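Local structure of transcriptional regulator ComR (Streptococcus vestibularis F0396, 6HU8) at residues 255-258 against 259-263; 214-217 against 218-221; 106-109 against 110-114. The protein probably binds DNA through a helix-turn-helix domain as a pheromone-responsive competence regulator of the RNPP family, with a tetratricopeptide domain that probably receives the signalling peptide. One frame throughout, in Å; residues are numbered along the deposited sequence.

Contact 1 of 3, residues 255-258 against 259-263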
ATOM      1  N   LYS A 255      -4.964  15.371  18.643  1.00 32.84           N
ATOM      2  CA  LYS A 255      -6.089  15.890  17.866  1.00 37.35           C
ATOM      3  C   LYS A 255      -7.374  15.143  18.204  1.00 39.16           C
ATOM      4  O   LYS A 255      -8.456  15.738  18.266  1.00 39.00           O
ATOM      5  CB  LYS A 255      -5.786  15.808  16.361  1.00 37.29           C
ATOM      6  CG  LYS A 255      -5.046  17.053  15.842  1.00 35.48           C
ATOM      7  CD  LYS A 255      -4.098  16.732  14.715  1.00 43.67           C
ATOM      8  CE  LYS A 255      -4.069  17.843  13.670  1.00 48.89           C
ATOM      9  NZ  LYS A 255      -3.766  19.200  14.183  1.00 36.77           N
ATOM     10  N   TYR A 256      -7.249  13.839  18.422  1.00 36.47           N
ATOM     11  CA  TYR A 256      -8.360  13.014  18.897  1.00 40.74           C
ATOM     12  C   TYR A 256      -8.910  13.494  20.258  1.00 41.34           C
ATOM     13  O   TYR A 256     -10.132  13.700  20.421  1.00 41.02           O
ATOM     14  CB  TYR A 256      -7.909  11.553  18.989  1.00 37.29           C
ATOM     15  CG  TYR A 256      -8.888  10.672  19.728  1.00 37.49           C
ATOM     16  CD1 TYR A 256     -10.068  10.245  19.122  1.00 39.53           C
ATOM     17  CD2 TYR A 256      -8.641  10.282  21.039  1.00 43.57           C
ATOM     18  CE1 TYR A 256     -10.971   9.445  19.806  1.00 39.28           C
ATOM     19  CE2 TYR A 256      -9.534   9.492  21.727  1.00 42.46           C
ATOM     20  CZ  TYR A 256     -10.696   9.080  21.109  1.00 41.27           C
ATOM     21  OH  TYR A 256     -11.574   8.289  21.802  1.00 46.54           O
ATOM     22  N   GLU A 257      -8.014  13.664  21.231  1.00 37.76           N
ATOM     23  CA  GLU A 257      -8.402  14.147  22.560  1.00 36.37           C
ATOM     24  C   GLU A 257      -9.066  15.522  22.488  1.00 41.14           C
ATOM     25  O   GLU A 257     -10.079  15.766  23.148  1.00 41.54           O
ATOM     26  CB  GLU A 257      -7.190  14.197  23.504  1.00 38.21           C
ATOM     27  CG  GLU A 257      -6.666  12.837  23.898  1.00 34.79           C
ATOM     28  CD  GLU A 257      -7.632  12.050  24.785  1.00 44.73           C
ATOM     29  OE1 GLU A 257      -7.406  10.826  24.951  1.00 42.87           O
ATOM     30  OE2 GLU A 257      -8.601  12.648  25.325  1.00 43.05           O
ATOM     31  N   LEU A 258      -8.486  16.416  21.695  1.00 38.78           N
ATOM     32  CA  LEU A 258      -9.062  17.735  21.443  1.00 39.88           C
ATOM     33  C   LEU A 258     -10.451  17.667  20.810  1.00 40.43           C
ATOM     34  O   LEU A 258     -11.425  18.194  21.355  1.00 41.81           O
ATOM     35  CB  LEU A 258      -8.158  18.528  20.508  1.00 43.70           C
ATOM     36  CG  LEU A 258      -7.418  19.775  20.948  1.00 47.61           C
ATOM     37  CD1 LEU A 258      -7.093  20.543  19.685  1.00 46.71           C
ATOM     38  CD2 LEU A 258      -8.238  20.615  21.911  1.00 47.12           C
ATOM     39  N   ILE A 259     -10.525  17.055  19.629  1.00 39.96           N
ATOM     40  CA  ILE A 259     -11.739  17.097  18.824  1.00 41.86           C
ATOM     41  C   ILE A 259     -12.819  16.190  19.375  1.00 45.89           C
ATOM     42  O   ILE A 259     -13.993  16.582  19.461  1.00 42.75           O
ATOM     43  CB  ILE A 259     -11.473  16.691  17.359  1.00 42.96           C
ATOM     44  CG1 ILE A 259     -10.523  17.686  16.689  1.00 42.30           C
ATOM     45  CG2 ILE A 259     -12.789  16.574  16.587  1.00 43.85           C
ATOM     46  CD1 ILE A 259     -10.229  17.348  15.241  1.00 38.65           C
ATOM     47  N   HIS A 260     -12.445  14.969  19.743  1.00 40.31           N
ATOM     48  CA  HIS A 260     -13.472  14.033  20.162  1.00 43.58           C
ATOM     49  C   HIS A 260     -13.828  14.138  21.656  1.00 42.87           C
ATOM     50  O   HIS A 260     -14.995  14.011  22.028  1.00 41.20           O
ATOM     51  CB  HIS A 260     -13.067  12.606  19.832  1.00 43.01           C
ATOM     52  CG  HIS A 260     -14.165  11.620  20.041  1.00 42.79           C
ATOM     53  ND1 HIS A 260     -15.352  11.677  19.343  1.00 42.64           N
ATOM     54  CD2 HIS A 260     -14.270  10.557  20.873  1.00 44.70           C
ATOM     55  CE1 HIS A 260     -16.137  10.691  19.729  1.00 47.20           C
ATOM     56  NE2 HIS A 260     -15.508   9.999  20.662  1.00 43.01           N
ATOM     57  N   ASN A 261     -12.847  14.348  22.523  1.00 40.30           N
ATOM     58  CA  ASN A 261     -13.169  14.382  23.936  1.00 40.13           C
ATOM     59  C   ASN A 261     -13.194  15.788  24.521  1.00 42.98           C
ATOM     60  O   ASN A 261     -13.555  15.965  25.676  1.00 39.83           O
ATOM     61  CB  ASN A 261     -12.198  13.508  24.720  1.00 41.10           C
ATOM     62  CG  ASN A 261     -12.409  12.035  24.460  1.00 43.10           C
ATOM     63  OD1 ASN A 261     -13.527  11.579  24.235  1.00 44.62           O
ATOM     64  ND2 ASN A 261     -11.332  11.289  24.459  1.00 43.12           N
ATOM     65  N   GLY A 262     -12.817  16.787  23.728  1.00 42.85           N
ATOM     66  CA  GLY A 262     -12.728  18.148  24.229  1.00 39.45           C
ATOM     67  C   GLY A 262     -11.791  18.255  25.410  1.00 46.24           C
ATOM     68  O   GLY A 262     -11.976  19.108  26.283  1.00 45.96           O
ATOM     69  N   ASN A 263     -10.782  17.387  25.452  1.00 39.23           N
ATOM     70  CA  ASN A 263      -9.852  17.372  26.573  1.00 38.17           C
ATOM     71  C   ASN A 263      -8.536  18.107  26.270  1.00 45.76           C
ATOM     72  O   ASN A 263      -7.625  17.544  25.645  1.00 41.37           O
ATOM     73  CB  ASN A 263      -9.566  15.921  26.986  1.00 38.66           C
ATOM     74  CG  ASN A 263      -8.849  15.825  28.323  1.00 43.99           C
ATOM     75  OD1 ASN A 263      -8.205  16.779  28.766  1.00 42.04           O
ATOM     76  ND2 ASN A 263      -8.960  14.672  28.975  1.00 44.17           N
TER
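Glu-257 reaches one turn forward to the side-chain amide of Asn-261 near the end of helix 246-261, and the chain then passes through a glycine into helix 264-279, the turn between two successive helices of the tetratricopeptide domain. Asn-261 ND2 lies 3.2 Å from Glu-257 OE2, with the N-H nearly straight on the oxygen (172°). The approach is lopsided: OE2 sits close to the plane of the amide, whereas ND2 stands well above the plane of the carboxylate. A bend of the glutamate chain at chi2 (-68°) folds the carboxylate round to meet it.

Beside this pair, the Tyr-256 and His-260 rings point the same way, nearly parallel but slid so far apart that they barely overlap, with centroids separated by 5.4 Å. Their closest approach is Tyr-256 CE1 to His-260 CD2 at 3.6 Å. Further round the phenol, Tyr-256 CE2 is 3.7 Å from Asn-261 ND2, the amide standing steeply against the ring.

The backbone fixes these positions. Tyr-256 O takes His-260 N at 2.7 Å in a regular helical bond, and Asn-261 N makes weak bonds to both Tyr-256 O and Glu-257 O. Gly-262 then leaves the helix with positive phi (57°), which swings Asn-263 N back to Glu-257 O at 2.9 Å. Glu-257 thus grips the turn twice, with its carbonyl and with its carboxylate.

Farther out, Phe-226 stacks on Tyr-256 and Phe-223 on His-260, while Lys-266 and Asn-270 of the next helix touch Glu-257. That helix starts right after Asn-263, whose OD1 caps the backbone N of Lys-266.

Contact 2 of 3, residues 214-217 against 218-221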
ATOM      1  N   ALA A 214      -5.828   6.621  10.865  1.00 32.68           N
ATOM      2  CA  ALA A 214      -6.014   7.524  12.006  1.00 34.34           C
ATOM      3  C   ALA A 214      -6.453   8.895  11.522  1.00 39.70           C
ATOM      4  O   ALA A 214      -7.379   9.490  12.076  1.00 42.39           O
ATOM      5  CB  ALA A 214      -4.739   7.619  12.818  1.00 33.58           C
ATOM      6  N   GLY A 215      -5.820   9.393  10.466  1.00 37.09           N
ATOM      7  CA  GLY A 215      -6.270  10.647   9.882  1.00 35.66           C
ATOM      8  C   GLY A 215      -7.697  10.565   9.352  1.00 43.38           C
ATOM      9  O   GLY A 215      -8.479  11.518   9.484  1.00 42.59           O
ATOM     10  N   LEU A 216      -8.046   9.429   8.751  1.00 41.19           N
ATOM     11  CA  LEU A 216      -9.385   9.248   8.201  1.00 41.37           C
ATOM     12  C   LEU A 216     -10.441   9.079   9.279  1.00 43.56           C
ATOM     13  O   LEU A 216     -11.536   9.647   9.175  1.00 44.25           O
ATOM     14  CB  LEU A 216      -9.419   8.045   7.254  1.00 45.28           C
ATOM     15  CG  LEU A 216      -8.838   8.325   5.870  1.00 42.17           C
ATOM     16  CD1 LEU A 216      -8.692   7.019   5.081  1.00 40.73           C
ATOM     17  CD2 LEU A 216      -9.720   9.335   5.136  1.00 41.78           C
ATOM     18  N   LYS A 217     -10.129   8.292  10.306  1.00 40.74           N
ATOM     19  CA  LYS A 217     -11.046   8.138  11.437  1.00 41.93           C
ATOM     20  C   LYS A 217     -11.405   9.504  12.044  1.00 45.18           C
ATOM     21  O   LYS A 217     -12.545   9.713  12.486  1.00 45.31           O
ATOM     22  CB  LYS A 217     -10.455   7.202  12.501  1.00 40.39           C
ATOM     23  CG  LYS A 217     -10.523   5.716  12.115  1.00 41.05           C
ATOM     24  CD  LYS A 217     -10.380   4.803  13.321  1.00 41.27           C
ATOM     25  CE  LYS A 217     -10.997   3.432  13.066  1.00 45.76           C
ATOM     26  NZ  LYS A 217     -12.481   3.565  12.853  1.00 48.04           N
ATOM     27  N   ILE A 218     -10.467  10.449  12.020  1.00 41.94           N
ATOM     28  CA  ILE A 218     -10.768  11.802  12.495  1.00 43.21           C
ATOM     29  C   ILE A 218     -11.652  12.540  11.489  1.00 50.67           C
ATOM     30  O   ILE A 218     -12.645  13.161  11.866  1.00 49.81           O
ATOM     31  CB  ILE A 218      -9.490  12.616  12.763  1.00 43.35           C
ATOM     32  CG1 ILE A 218      -8.781  12.079  14.002  1.00 35.71           C
ATOM     33  CG2 ILE A 218      -9.808  14.070  12.984  1.00 41.89           C
ATOM     34  CD1 ILE A 218      -7.387  12.655  14.212  1.00 43.46           C
ATOM     35  N   SER A 219     -11.314  12.448  10.208  1.00 45.25           N
ATOM     36  CA  SER A 219     -11.984  13.263   9.197  1.00 50.02           C
ATOM     37  C   SER A 219     -13.315  12.656   8.736  1.00 50.04           C
ATOM     38  O   SER A 219     -14.175  13.354   8.195  1.00 55.52           O
ATOM     39  CB  SER A 219     -11.064  13.467   7.995  1.00 48.56           C
ATOM     40  OG  SER A 219     -10.838  12.227   7.342  1.00 53.72           O
ATOM     41  N   LEU A 220     -13.477  11.351   8.935  1.00 48.64           N
ATOM     42  CA  LEU A 220     -14.730  10.676   8.600  1.00 49.04           C
ATOM     43  C   LEU A 220     -15.595  10.500   9.846  1.00 52.51           C
ATOM     44  O   LEU A 220     -16.695   9.947   9.772  1.00 51.88           O
ATOM     45  CB  LEU A 220     -14.455   9.314   7.947  1.00 47.27           C
ATOM     46  CG  LEU A 220     -13.670   9.356   6.640  1.00 49.89           C
ATOM     47  CD1 LEU A 220     -13.436   7.942   6.101  1.00 46.86           C
ATOM     48  CD2 LEU A 220     -14.404  10.227   5.612  1.00 52.07           C
ATOM     49  N   GLU A 221     -15.080  10.980  10.979  1.00 51.78           N
ATOM     50  CA  GLU A 221     -15.701  10.804  12.290  1.00 54.71           C
ATOM     51  C   GLU A 221     -16.070   9.344  12.541  1.00 52.88           C
ATOM     52  O   GLU A 221     -17.212   9.000  12.852  1.00 52.38           O
ATOM     53  CB  GLU A 221     -16.926  11.722  12.439  1.00 56.54           C
ATOM     54  CG  GLU A 221     -16.604  13.000  13.215  1.00 58.19           C
ATOM     55  CD  GLU A 221     -17.448  14.204  12.797  1.00 67.86           C
ATOM     56  OE1 GLU A 221     -18.530  14.018  12.192  1.00 58.98           O
ATOM     57  OE2 GLU A 221     -17.013  15.345  13.083  1.00 72.35           O
TER
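Leu-216 and Leu-220 lie side by side, one turn apart, as helix 200-219 of the tetratricopeptide domain runs into a Schellman motif. Here the contact is tight. Leu-220 N gives its hydrogen to Leu-216 O over 2.6 Å, almost in line with the carbonyl bond, and Leu-220 CB also comes within 3.2 Å of Leu-216 O. At the far end of the pair the branches meet more easily, Leu-216 CD2 lying 4.1 Å from Leu-220 CD1. Phe-170 and Leu-173 of helix 160-173 pack against Leu-216, and Tyr-179 against Leu-220.

Ile-218 is held closely too. With CG1 set beside its own backbone N (chi1 -71°), the ethyl branch runs back along the helix, and CG1 comes to 3.5 Å from Ala-214 O, the carbonyl that also accepts Ile-218 N. Phe-226 and Leu-252, from two further helices, pack against this side chain.

The solvent side is quite different. Ser-219 is exposed. Its OG stands between the backbone N and the carbonyl carbon (chi1 66°), which turns it back over the preceding turn: Ser-219 OG is 3.2 Å from Leu-216 O and 3.3 Å from Gly-215 O, and its single proton could serve either. Exposed Glu-221 takes the positive phi of the C-prime residue, and its CB points away from residues 214-217.

In the motif itself, Ser-222 N returns to Lys-217 O, and Glu-221 N makes a weak bond to Ile-218 O at 3.4 Å. The side chain of Lys-217 reaches the same turn: it bends at its last torsion, bringing NZ to the carbonyl oxygens of Ser-222 and Lys-224, to both of which it is hydrogen-bonded.

Contact 3 of 3, residues 106-109 against 110-114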
ATOM      1  N   ASP A 106      13.848   5.237 -11.577  1.00 46.11           N
ATOM      2  CA  ASP A 106      15.032   4.441 -11.838  1.00 50.66           C
ATOM      3  C   ASP A 106      14.681   2.947 -11.909  1.00 48.42           C
ATOM      4  O   ASP A 106      15.014   2.258 -12.877  1.00 47.03           O
ATOM      5  CB  ASP A 106      16.071   4.720 -10.745  1.00 51.13           C
ATOM      6  CG  ASP A 106      17.455   4.238 -11.112  1.00 58.69           C
ATOM      7  OD1 ASP A 106      17.645   3.783 -12.263  1.00 59.82           O
ATOM      8  OD2 ASP A 106      18.356   4.324 -10.244  1.00 61.61           O
ATOM      9  N   VAL A 107      14.000   2.462 -10.874  1.00 46.97           N
ATOM     10  CA  VAL A 107      13.579   1.067 -10.809  1.00 47.27           C
ATOM     11  C   VAL A 107      12.684   0.706 -11.989  1.00 43.63           C
ATOM     12  O   VAL A 107      12.862  -0.343 -12.602  1.00 44.36           O
ATOM     13  CB  VAL A 107      12.817   0.759  -9.508  1.00 50.46           C
ATOM     14  CG1 VAL A 107      12.318  -0.675  -9.522  1.00 49.03           C
ATOM     15  CG2 VAL A 107      13.699   1.015  -8.285  1.00 50.62           C
ATOM     16  N   TYR A 108      11.728   1.576 -12.305  1.00 42.96           N
ATOM     17  CA  TYR A 108      10.838   1.323 -13.428  1.00 42.53           C
ATOM     18  C   TYR A 108      11.652   1.197 -14.720  1.00 46.56           C
ATOM     19  O   TYR A 108      11.494   0.242 -15.464  1.00 43.48           O
ATOM     20  CB  TYR A 108       9.779   2.423 -13.566  1.00 42.58           C
ATOM     21  CG  TYR A 108       8.895   2.262 -14.797  1.00 44.83           C
ATOM     22  CD1 TYR A 108       7.722   1.510 -14.754  1.00 40.27           C
ATOM     23  CD2 TYR A 108       9.236   2.866 -15.997  1.00 47.18           C
ATOM     24  CE1 TYR A 108       6.916   1.377 -15.872  1.00 43.02           C
ATOM     25  CE2 TYR A 108       8.453   2.731 -17.111  1.00 45.00           C
ATOM     26  CZ  TYR A 108       7.295   1.986 -17.051  1.00 47.57           C
ATOM     27  OH  TYR A 108       6.530   1.865 -18.183  1.00 43.50           O
ATOM     28  N   ASN A 109      12.541   2.150 -14.969  1.00 48.46           N
ATOM     29  CA  ASN A 109      13.357   2.126 -16.178  1.00 46.53           C
ATOM     30  C   ASN A 109      14.210   0.867 -16.307  1.00 46.57           C
ATOM     31  O   ASN A 109      14.414   0.353 -17.412  1.00 47.62           O
ATOM     32  CB  ASN A 109      14.252   3.361 -16.218  1.00 46.78           C
ATOM     33  CG  ASN A 109      13.481   4.617 -16.545  1.00 51.44           C
ATOM     34  OD1 ASN A 109      12.465   4.573 -17.250  1.00 50.26           O
ATOM     35  ND2 ASN A 109      13.960   5.749 -16.047  1.00 48.90           N
ATOM     36  N   GLN A 110      14.692   0.368 -15.174  1.00 46.27           N
ATOM     37  CA  GLN A 110      15.588  -0.781 -15.169  1.00 44.38           C
ATOM     38  C   GLN A 110      14.881  -2.125 -15.288  1.00 47.61           C
ATOM     39  O   GLN A 110      15.505  -3.112 -15.669  1.00 47.04           O
ATOM     40  CB  GLN A 110      16.425  -0.785 -13.892  1.00 45.44           C
ATOM     41  CG  GLN A 110      17.401   0.383 -13.786  1.00 53.52           C
ATOM     42  CD  GLN A 110      18.439   0.177 -12.695  1.00 54.95           C
ATOM     43  OE1 GLN A 110      19.100  -0.862 -12.634  1.00 58.02           O
ATOM     44  NE2 GLN A 110      18.582   1.167 -11.826  1.00 56.33           N
ATOM     45  N   PHE A 111      13.592  -2.181 -14.952  1.00 46.37           N
ATOM     46  CA  PHE A 111      12.925  -3.476 -14.810  1.00 44.84           C
ATOM     47  C   PHE A 111      11.516  -3.588 -15.369  1.00 40.40           C
ATOM     48  O   PHE A 111      10.946  -4.674 -15.341  1.00 42.66           O
ATOM     49  CB  PHE A 111      12.879  -3.870 -13.331  1.00 42.87           C
ATOM     50  CG  PHE A 111      14.234  -4.069 -12.728  1.00 45.12           C
ATOM     51  CD1 PHE A 111      14.983  -5.189 -13.043  1.00 47.47           C
ATOM     52  CD2 PHE A 111      14.771  -3.125 -11.875  1.00 43.43           C
ATOM     53  CE1 PHE A 111      16.246  -5.369 -12.500  1.00 46.57           C
ATOM     54  CE2 PHE A 111      16.036  -3.301 -11.325  1.00 47.45           C
ATOM     55  CZ  PHE A 111      16.771  -4.422 -11.638  1.00 44.91           C
ATOM     56  N   PHE A 112      10.963  -2.499 -15.892  1.00 39.83           N
ATOM     57  CA  PHE A 112       9.548  -2.479 -16.267  1.00 40.44           C
ATOM     58  C   PHE A 112       9.143  -3.635 -17.189  1.00 44.57           C
ATOM     59  O   PHE A 112       7.974  -4.044 -17.214  1.00 39.61           O
ATOM     60  CB  PHE A 112       9.195  -1.154 -16.952  1.00 44.56           C
ATOM     61  CG  PHE A 112       9.603  -1.101 -18.397  1.00 43.29           C
ATOM     62  CD1 PHE A 112      10.889  -0.716 -18.752  1.00 43.91           C
ATOM     63  CD2 PHE A 112       8.707  -1.445 -19.395  1.00 40.60           C
ATOM     64  CE1 PHE A 112      11.271  -0.684 -20.075  1.00 44.45           C
ATOM     65  CE2 PHE A 112       9.077  -1.412 -20.727  1.00 42.36           C
ATOM     66  CZ  PHE A 112      10.360  -1.030 -21.069  1.00 46.17           C
ATOM     67  N   ASP A 113      10.101  -4.158 -17.957  1.00 44.07           N
ATOM     68  CA  ASP A 113       9.763  -5.143 -18.983  1.00 42.33           C
ATOM     69  C   ASP A 113       9.776  -6.581 -18.457  1.00 40.65           C
ATOM     70  O   ASP A 113       9.403  -7.506 -19.177  1.00 46.63           O
ATOM     71  CB  ASP A 113      10.704  -5.032 -20.204  1.00 44.42           C
ATOM     72  CG  ASP A 113      10.077  -5.636 -21.477  1.00 49.74           C
ATOM     73  OD1 ASP A 113       8.839  -5.544 -21.626  1.00 42.31           O
ATOM     74  OD2 ASP A 113      10.804  -6.217 -22.320  1.00 47.44           O
ATOM     75  N   ILE A 114      10.175  -6.785 -17.207  1.00 40.06           N
ATOM     76  CA  ILE A 114      10.111  -8.138 -16.666  1.00 43.53           C
ATOM     77  C   ILE A 114       9.245  -8.202 -15.414  1.00 39.39           C
ATOM     78  O   ILE A 114       9.291  -9.197 -14.686  1.00 38.80           O
ATOM     79  CB  ILE A 114      11.537  -8.705 -16.356  1.00 39.92           C
ATOM     80  CG1 ILE A 114      12.368  -7.715 -15.537  1.00 41.68           C
ATOM     81  CG2 ILE A 114      12.277  -9.020 -17.657  1.00 39.81           C
ATOM     82  CD1 ILE A 114      12.080  -7.700 -14.046  1.00 44.71           C
TER
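This is a surface contact near the C-terminal end of helix 94-111, in the tetratricopeptide domain, where Tyr-108 meets Phe-112 and Asp-106 holds Gln-110. Phe-112 CB sits squarely over the phenol face, 3.6 Å from the centroid of the Tyr-108 ring, a CH-pi contact. The two rings are nearly parallel but slid apart, with little overlap. Phe-112 CG lies between its backbone N and carbonyl carbon (chi1 80°), and this turns the phenyl edge toward the carbonyls: Phe-112 CD1 is 3.5 Å from Tyr-108 O.

On another side of the helix, Gln-110 NE2 donates to Asp-106 OD1 at 2.8 Å. The carboxylate oxygen lies near the amide plane of Gln-110, but NE2 comes to it from above the carboxylate plane, the two groups being turned 43° apart.

The backbone bonding changes here. Phe-111 N has only a weak bond to Val-107 O and one straighter at the hydrogen to Tyr-108 O at 3.2 Å, though it comes from well above the carbonyl plane; Tyr-108 O also accepts Phe-112 N at 2.8 Å.

Around this end, Val-107 packs on Tyr-78 and Met-81 of helix 76-87, and Phe-111 on Thr-77 of the same helix, while Tyr-108 leans against Leu-120 and Leu-123 of helix 117-131.

All three contacts lie at the C-terminal ends of helices in the all-helical tetratricopeptide domain. Along the chain contact 3 comes first, on helix 94-111, then contact 2 on helix 200-219 and contact 1 on helix 246-261. Contacts 1 and 2 are neighbours, their centres 12 Å apart, and they touch: Ile-218 CG2 lies 4.0 Å from Ile-259 CD1, and Ile-218 also packs on Lys-255. Contact 3 lies across the chain's centre, its own centre about 36 Å from that of contact 2 and 46 Å from that of contact 1. Three helix ends are thus spread across the helical array: 200-219 and 246-261 pack directly, while this end of 94-111 belongs to the opposite side.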